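Local structure of geranyltranstransferase (Staphylococcus aureus, 1RTR) at the interface of chains A and B. The protein condenses isopentenyl pyrophosphate with dimethylallyl and then geranyl pyrophosphate to make farnesyl pyrophosphate, as a trans-prenyltransferase of isoprenoid biosynthesis. Sequence-based numbering; all coordinates share one arbitrary frame. Chains: chain A/B, geranyltranstransferase.

The interface of chains A and B. Residues chain A 147, 151-152, 155; chain B 30-31, 34, 114.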
ATOM      1  N   HIS A 147       8.382  -5.842  -0.814  1.00 46.88           N
ATOM      2  CA  HIS A 147       9.834  -5.820  -0.886  1.00 47.04           C
ATOM      3  C   HIS A 147      10.435  -7.053  -1.556  1.00 47.12           C
ATOM      4  O   HIS A 147      11.492  -6.943  -2.153  1.00 47.55           O
ATOM      5  CB  HIS A 147      10.468  -5.522   0.474  1.00 46.79           C
ATOM      6  CG  HIS A 147      10.334  -6.628   1.469  1.00 47.07           C
ATOM      7  ND1 HIS A 147      11.423  -7.282   1.996  1.00 47.55           N
ATOM      8  CD2 HIS A 147       9.246  -7.177   2.053  1.00 47.38           C
ATOM      9  CE1 HIS A 147      11.011  -8.194   2.858  1.00 48.09           C
ATOM     10  NE2 HIS A 147       9.694  -8.153   2.907  1.00 47.97           N
ATOM     11  N   VAL A 151       8.147  -4.139  -5.676  1.00 47.94           N
ATOM     12  CA  VAL A 151       9.062  -3.045  -5.312  1.00 48.06           C
ATOM     13  C   VAL A 151      10.517  -3.488  -5.122  1.00 48.28           C
ATOM     14  O   VAL A 151      11.425  -2.712  -5.398  1.00 48.56           O
ATOM     15  CB  VAL A 151       8.557  -2.001  -4.215  1.00 47.89           C
ATOM     16  CG1 VAL A 151       7.176  -2.267  -3.766  1.00 47.22           C
ATOM     17  CG2 VAL A 151       9.539  -1.869  -3.035  1.00 47.28           C
ATOM     18  N   GLY A 152      10.727  -4.728  -4.683  1.00 48.98           N
ATOM     19  CA  GLY A 152      12.061  -5.299  -4.557  1.00 49.63           C
ATOM     20  C   GLY A 152      12.756  -5.380  -5.909  1.00 50.64           C
ATOM     21  O   GLY A 152      13.958  -5.162  -6.008  1.00 50.77           O
ATOM     22  N   MET A 155      13.919  -1.977  -6.865  1.00 55.02           N
ATOM     23  CA  MET A 155      15.162  -1.677  -6.148  1.00 55.15           C
ATOM     24  C   MET A 155      16.328  -2.292  -6.914  1.00 55.36           C
ATOM     25  O   MET A 155      17.252  -1.578  -7.304  1.00 55.24           O
ATOM     26  CB  MET A 155      15.137  -2.186  -4.706  1.00 54.76           C
ATOM     27  CG  MET A 155      14.684  -1.160  -3.672  1.00 54.36           C
ATOM     28  SD  MET A 155      15.749   0.270  -3.397  1.00 51.65           S
ATOM     29  CE  MET A 155      17.227  -0.477  -2.698  1.00 51.10           C
TER
ATOM     30  N   LEU B  30      17.090  -2.172   0.412  1.00 60.27           N
ATOM     31  CA  LEU B  30      15.672  -1.962   0.718  1.00 59.43           C
ATOM     32  C   LEU B  30      15.347  -2.258   2.169  1.00 59.10           C
ATOM     33  O   LEU B  30      14.782  -1.426   2.864  1.00 58.71           O
ATOM     34  CB  LEU B  30      14.761  -2.812  -0.177  1.00 58.97           C
ATOM     35  CG  LEU B  30      13.513  -2.183  -0.827  1.00 58.31           C
ATOM     36  CD1 LEU B  30      12.521  -3.258  -1.188  1.00 57.13           C
ATOM     37  CD2 LEU B  30      12.817  -1.092  -0.039  1.00 56.21           C
ATOM     38  N   GLU B  31      15.730  -3.445   2.619  1.00 59.00           N
ATOM     39  CA  GLU B  31      15.362  -3.912   3.939  1.00 58.92           C
ATOM     40  C   GLU B  31      16.099  -3.089   4.984  1.00 59.40           C
ATOM     41  O   GLU B  31      15.565  -2.806   6.057  1.00 59.98           O
ATOM     42  CB  GLU B  31      15.661  -5.400   4.075  1.00 58.68           C
ATOM     43  CG  GLU B  31      14.697  -6.309   3.315  1.00 58.09           C
ATOM     44  CD  GLU B  31      14.900  -6.315   1.798  1.00 57.64           C
ATOM     45  OE1 GLU B  31      16.047  -6.107   1.328  1.00 55.71           O
ATOM     46  OE2 GLU B  31      13.897  -6.528   1.064  1.00 57.03           O
ATOM     47  N   MET B  34      14.330   0.321   5.072  1.00 55.29           N
ATOM     48  CA  MET B  34      13.062   0.117   5.762  1.00 53.97           C
ATOM     49  C   MET B  34      13.303   0.102   7.273  1.00 54.59           C
ATOM     50  O   MET B  34      12.630   0.813   8.013  1.00 54.48           O
ATOM     51  CB  MET B  34      12.383  -1.188   5.314  1.00 53.18           C
ATOM     52  CG  MET B  34      11.763  -1.155   3.908  1.00 49.28           C
ATOM     53  SD  MET B  34      11.484  -2.810   3.222  1.00 40.25           S
ATOM     54  CE  MET B  34       9.980  -3.266   4.049  1.00 40.49           C
ATOM     55  N   ALA B 114       7.262  -0.030   0.212  1.00 45.20           N
ATOM     56  CA  ALA B 114       7.399  -1.384   0.738  1.00 44.62           C
ATOM     57  C   ALA B 114       6.760  -1.488   2.114  1.00 44.13           C
ATOM     58  O   ALA B 114       6.004  -2.436   2.382  1.00 44.30           O
ATOM     59  CB  ALA B 114       8.877  -1.810   0.781  1.00 44.78           C
TER
HETATM   60  O   HOH W   1       6.841  -5.196   1.490  1.00 46.97           O
HETATM   61  O   HOH W   2      14.116  -7.268  -1.354  1.00 56.18           O
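A:His147 and B:Glu31 meet across the subunit interface of a farnesyl pyrophosphate synthase, a mainly helical polyprenyl synthetase; enzymes of this family typically work as homodimers, and the two-fold axis repeats the contact with the chains exchanged. On chain A the residues come from the loop just before helix 150-159 and from that helix; on chain B they come from the first half of helix 30-38 and from helix 105-124. The polar part centres on the imidazole. A:His147 ND1 donates to the carboxylate oxygen B:Glu31 OE2 over 2.7 Å, nearly straight at 167°. The acceptor lies in the ring plane and accepts the N-H on its anti lone pair, the one facing away from OE1, while ring and carboxylate planes are turned 51° apart. A:His147 chi1 (70°) swings the ring over its own backbone, and chi2 then turns the ND1 edge to B:Glu31. The bend of B:Glu31 at chi2 helps to bring OE2 to that edge. A carboxylate here would probably stabilise positive charge on the imidazole.

Two waters join the backbone of A:His147 to chain B. Water 2 lies 2.8 Å from A:His147 O and also bonds B:Glu31 OE2, so this carboxylate oxygen has both the ring and a water as partners. Water 1 bridges A:His147 N, at 2.8 Å, and the main-chain carbonyl B:Ala114 O, at 3.0 Å.

Apolar contacts are built round B:Leu30. Its CD1 branch points toward chain A, touching A:His147 CB at 3.5 Å and A:Val151 CG2 at 3.8 Å, with A:Gly152 CA also alongside. The A:Met155 chain passes obliquely over the leucine with its CG methylene against the branch point, and its CE methyl reaches the leucine backbone. B:Ala114 CB lies 3.9 Å from A:Val151 CG2, and the thioether B:Met34 SD approaches A:His147 CB.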